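Local coordinates for YjbQ family protein (Sulfolobus tokodaii, PDB 1VE0) that is of unknown function but binds zinc and belongs to the UPF0047 (YjbQ) family, three copies of it forming the assembly, at residues 8-13 with 17-22; 23-28 with 112-117. All coordinates share one frame; numbering follows the deposited sequence.

Interaction 1 (8-13 with 17-22); sequences FTVKTR and DSIDIT
The guanidinium of R13 meets the carboxylate of D17 edge to edge, the two planes turned 31° from each other, while the phenyl ring of F8, at the other end of the contact, has CD1 of I21 at its edge, near its plane, and CG1 of V10 in plane. R13 grips D17 side-on with two nitrogens: NE donates to OD2 at 3.0 Å and NH1 to OD1 at 2.9 Å, each carboxylate oxygen using its syn lone pair. OD2 also takes the backbone N of R13 at 2.8 Å in an almost straight bond (172°) arriving on its anti side, out of the carboxylate plane. D17 reaches across because its CG stands anti to the backbone N (chi1 -159°), and a bend of the arginine chain at chi3 brings the guanidinium edge back to the same carboxylate. Beyond this polar end the contact turns apolar. CD1 of I19 lies 3.6 Å from the carbonyl O of K11 and beside CG2 of T12; further along, I21 spreads its branches, CG2 against CG1 of V10 (3.9 Å) and CD1 against CZ of F8 (4.1 Å). T12 turns its hydroxyl to E118 and the backbone N of R123. With an alanine at D17 the carboxylate is gone, and the guanidinium and backbone N of R13 would probably be left without their shared acceptor and the arginine freed to swing. Three donors from one residue converge on one carboxylate, so charge pairing and a backbone bond together tie the ends of the loop between strands 2-11 and 17-20, which belong to different sheets.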
# COMPACT_ATOMS: atom_id res chain seq x y z
N PHE A 8 -17.44 7.96 -7.75
CA PHE A 8 -18.69 7.95 -7.01
C PHE A 8 -18.39 8.57 -5.65
O PHE A 8 -17.22 8.63 -5.26
CB PHE A 8 -19.27 6.53 -6.87
CG PHE A 8 -18.39 5.57 -6.11
CD1 PHE A 8 -18.41 5.54 -4.72
CD2 PHE A 8 -17.57 4.66 -6.79
CE1 PHE A 8 -17.63 4.62 -4.00
CE2 PHE A 8 -16.79 3.73 -6.09
CZ PHE A 8 -16.82 3.71 -4.69
N THR A 9 -19.41 9.06 -4.95
CA THR A 9 -19.20 9.68 -3.65
C THR A 9 -19.91 8.93 -2.53
O THR A 9 -20.90 8.24 -2.76
CB THR A 9 -19.72 11.14 -3.60
OG1 THR A 9 -21.13 11.15 -3.84
CG2 THR A 9 -19.04 12.01 -4.65
N VAL A 10 -19.38 9.05 -1.32
CA VAL A 10 -19.99 8.42 -0.17
C VAL A 10 -19.91 9.46 0.93
O VAL A 10 -18.93 10.19 1.04
CB VAL A 10 -19.24 7.14 0.28
CG1 VAL A 10 -19.33 6.08 -0.81
CG2 VAL A 10 -17.80 7.46 0.61
N LYS A 11 -20.95 9.53 1.74
CA LYS A 11 -21.00 10.50 2.81
C LYS A 11 -20.58 9.85 4.12
O LYS A 11 -21.23 8.91 4.57
CB LYS A 11 -22.42 11.05 2.93
CG LYS A 11 -22.50 12.53 3.22
CD LYS A 11 -21.83 12.88 4.53
CE LYS A 11 -21.78 14.39 4.70
NZ LYS A 11 -20.99 15.02 3.60
N THR A 12 -19.49 10.32 4.72
CA THR A 12 -19.08 9.75 5.99
C THR A 12 -19.88 10.44 7.10
O THR A 12 -20.16 11.63 7.04
CB THR A 12 -17.55 9.83 6.21
OG1 THR A 12 -17.13 11.19 6.34
CG2 THR A 12 -16.83 9.20 5.00
N ARG A 13 -20.24 9.65 8.10
CA ARG A 13 -21.12 10.11 9.16
C ARG A 13 -20.51 10.53 10.47
O ARG A 13 -21.24 10.92 11.39
CB ARG A 13 -22.13 9.00 9.44
CG ARG A 13 -22.66 8.34 8.18
CD ARG A 13 -23.11 6.90 8.43
NE ARG A 13 -21.98 5.98 8.63
CZ ARG A 13 -22.12 4.66 8.71
NH1 ARG A 13 -21.06 3.88 8.89
NH2 ARG A 13 -23.32 4.11 8.61
N ASP A 17 -14.98 6.92 10.64
CA ASP A 17 -16.06 6.13 10.07
C ASP A 17 -15.46 5.09 9.12
O ASP A 17 -14.33 5.25 8.64
CB ASP A 17 -17.01 7.06 9.31
CG ASP A 17 -18.38 6.45 9.10
OD1 ASP A 17 -18.66 5.38 9.68
OD2 ASP A 17 -19.18 7.08 8.37
N SER A 18 -16.21 4.03 8.87
CA SER A 18 -15.76 2.99 7.97
C SER A 18 -16.96 2.58 7.12
O SER A 18 -18.03 2.28 7.63
CB SER A 18 -15.19 1.79 8.75
OG SER A 18 -16.03 1.42 9.83
N ILE A 19 -16.77 2.60 5.81
CA ILE A 19 -17.86 2.29 4.90
C ILE A 19 -17.49 1.24 3.88
O ILE A 19 -16.47 1.37 3.20
CB ILE A 19 -18.30 3.56 4.14
CG1 ILE A 19 -18.83 4.60 5.14
CG2 ILE A 19 -19.34 3.21 3.09
CD1 ILE A 19 -19.20 5.93 4.50
N ASP A 20 -18.33 0.21 3.76
CA ASP A 20 -18.13 -0.86 2.79
C ASP A 20 -18.57 -0.30 1.43
O ASP A 20 -19.75 -0.03 1.23
CB ASP A 20 -18.99 -2.07 3.16
CG ASP A 20 -18.72 -3.28 2.28
OD1 ASP A 20 -18.29 -3.11 1.13
OD2 ASP A 20 -18.96 -4.42 2.75
N ILE A 21 -17.62 -0.10 0.51
CA ILE A 21 -17.96 0.47 -0.79
C ILE A 21 -17.88 -0.54 -1.93
O ILE A 21 -17.88 -0.16 -3.09
CB ILE A 21 -17.03 1.67 -1.12
CG1 ILE A 21 -15.56 1.25 -1.05
CG2 ILE A 21 -17.29 2.80 -0.13
CD1 ILE A 21 -14.58 2.33 -1.53
N THR A 22 -17.83 -1.82 -1.59
CA THR A 22 -17.73 -2.88 -2.59
C THR A 22 -18.77 -2.80 -3.72
O THR A 22 -18.42 -2.91 -4.89
CB THR A 22 -17.85 -4.26 -1.95
OG1 THR A 22 -17.03 -4.32 -0.77
CG2 THR A 22 -17.40 -5.34 -2.92

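Interaction 2 (23-28 with 112-117); sequences EQVSEA and QRIILL
Helix 22-28 packs against strand 113-118, the middle strand of a three-stranded antiparallel sheet, through one apolar pair and one ion pair at the helix's N-terminal end. CD1 of I114 is set against the isopropyl group of V25, 3.6 Å from CG1 and 3.8 Å from CG2, the two side chains crossing at about a right angle. CG1 of V25 is anti to the backbone N (chi1 176°) with CG2 beside that N, which leaves both methyls within touch of the isoleucine tip. Two residues earlier in the helix, OE1 of E23 lies at the edge of the R113 guanidinium and accepts a weak, nearly straight bond from NH1 at 3.3 Å, a long salt bridge with the carboxylate and guanidinium planes 49° apart. Bends at chi2 in the glutamate and at chi2 and chi3 in the arginine bring these ends together. The stronger partner of R113 is D20, which pairs with its NE, so the arginine sits between two acids and its positive charge is probably well balanced. Around this pair, V25 also packs on F8 of strand 2-11 and V129 of strand 124-133, while I114 touches I50 of strand 46-51.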
# COMPACT_ATOMS: atom_id res chain seq x y z
N GLU A 23 -20.03 -2.62 -3.36
CA GLU A 23 -21.08 -2.56 -4.38
C GLU A 23 -20.87 -1.42 -5.38
O GLU A 23 -21.04 -1.61 -6.60
CB GLU A 23 -22.46 -2.43 -3.73
CG GLU A 23 -22.77 -3.53 -2.71
CD GLU A 23 -22.71 -4.93 -3.32
OE1 GLU A 23 -22.57 -5.91 -2.55
OE2 GLU A 23 -22.81 -5.05 -4.56
N GLN A 24 -20.50 -0.25 -4.88
CA GLN A 24 -20.27 0.90 -5.76
C GLN A 24 -19.07 0.64 -6.66
O GLN A 24 -19.06 1.06 -7.82
CB GLN A 24 -20.03 2.18 -4.95
CG GLN A 24 -21.19 2.60 -4.05
CD GLN A 24 -21.03 2.10 -2.62
OE1 GLN A 24 -20.88 0.90 -2.37
NE2 GLN A 24 -21.07 3.03 -1.67
N VAL A 25 -18.06 -0.06 -6.14
CA VAL A 25 -16.91 -0.35 -6.98
C VAL A 25 -17.28 -1.38 -8.06
O VAL A 25 -16.80 -1.29 -9.19
CB VAL A 25 -15.70 -0.88 -6.17
CG1 VAL A 25 -14.58 -1.27 -7.13
CG2 VAL A 25 -15.18 0.20 -5.23
N SER A 26 -18.13 -2.36 -7.73
CA SER A 26 -18.50 -3.35 -8.74
C SER A 26 -19.24 -2.69 -9.90
O SER A 26 -19.12 -3.12 -11.05
CB SER A 26 -19.35 -4.49 -8.13
OG SER A 26 -20.55 -4.00 -7.56
N GLU A 27 -19.98 -1.62 -9.63
CA GLU A 27 -20.68 -0.91 -10.70
C GLU A 27 -19.68 -0.10 -11.53
O GLU A 27 -19.76 -0.06 -12.76
CB GLU A 27 -21.74 0.04 -10.13
CG GLU A 27 -22.89 -0.66 -9.45
CD GLU A 27 -23.71 -1.49 -10.42
OE1 GLU A 27 -24.42 -2.41 -9.96
OE2 GLU A 27 -23.66 -1.21 -11.64
N ALA A 28 -18.73 0.53 -10.84
CA ALA A 28 -17.73 1.36 -11.51
C ALA A 28 -16.76 0.64 -12.46
O ALA A 28 -16.17 1.28 -13.33
CB ALA A 28 -16.95 2.16 -10.46
N GLN A 112 -13.24 -10.77 1.72
CA GLN A 112 -12.79 -9.45 1.26
C GLN A 112 -13.86 -8.48 0.79
O GLN A 112 -14.72 -8.81 -0.04
CB GLN A 112 -11.77 -9.57 0.12
CG GLN A 112 -10.42 -10.09 0.51
CD GLN A 112 -9.46 -10.02 -0.65
OE1 GLN A 112 -9.80 -10.41 -1.78
NE2 GLN A 112 -8.25 -9.53 -0.40
N ARG A 113 -13.77 -7.27 1.31
CA ARG A 113 -14.67 -6.19 0.93
C ARG A 113 -13.76 -4.97 0.75
O ARG A 113 -12.68 -4.90 1.31
CB ARG A 113 -15.69 -5.93 2.04
CG ARG A 113 -16.57 -7.16 2.38
CD ARG A 113 -17.47 -7.56 1.23
NE ARG A 113 -18.54 -6.60 1.01
CZ ARG A 113 -19.51 -6.74 0.10
NH1 ARG A 113 -20.44 -5.81 -0.03
NH2 ARG A 113 -19.55 -7.81 -0.69
N ILE A 114 -14.20 -4.02 -0.06
CA ILE A 114 -13.44 -2.81 -0.30
C ILE A 114 -13.99 -1.84 0.73
O ILE A 114 -15.18 -1.57 0.77
CB ILE A 114 -13.68 -2.31 -1.72
CG1 ILE A 114 -13.26 -3.42 -2.71
CG2 ILE A 114 -12.87 -1.02 -1.97
CD1 ILE A 114 -13.55 -3.11 -4.16
N ILE A 115 -13.11 -1.33 1.59
CA ILE A 115 -13.55 -0.44 2.66
C ILE A 115 -12.91 0.94 2.66
O ILE A 115 -11.69 1.07 2.50
CB ILE A 115 -13.25 -1.11 4.02
CG1 ILE A 115 -14.03 -2.42 4.13
CG2 ILE A 115 -13.59 -0.15 5.16
CD1 ILE A 115 -13.50 -3.37 5.17
N LEU A 116 -13.73 1.98 2.84
CA LEU A 116 -13.18 3.34 2.94
C LEU A 116 -13.07 3.66 4.44
O LEU A 116 -14.03 3.49 5.17
CB LEU A 116 -14.09 4.37 2.26
CG LEU A 116 -13.83 5.85 2.61
CD1 LEU A 116 -12.45 6.27 2.13
CD2 LEU A 116 -14.89 6.72 1.97
N LEU A 117 -11.89 4.10 4.88
CA LEU A 117 -11.67 4.44 6.28
C LEU A 117 -11.54 5.96 6.35
O LEU A 117 -10.72 6.55 5.65
CB LEU A 117 -10.40 3.77 6.84
CG LEU A 117 -10.41 2.23 6.99
CD1 LEU A 117 -9.08 1.78 7.62
CD2 LEU A 117 -11.58 1.77 7.87

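The two interactions follow one another along the chain, with their centres 9 Å apart: the 8-13/17-22 contact closes before helix 22-28, which directly follows strand 17-20, opens the second. They meet through that strand and strand 113-118, neighbours in the three-stranded sheet, where the backbone O of I19 probably accepts from N of L116. V10 and L116 pack together as well. Strand 2-11, in contrast, belongs to the five-stranded sheet, so the pair of contacts joins both sheets and the short helix. The R113 side chain is about 6 Å from that of E52, a zinc ligand seen for this protein though without zinc in this chain, and about 12 Å from a bound zinc ion, so the junction borders the metal-binding region.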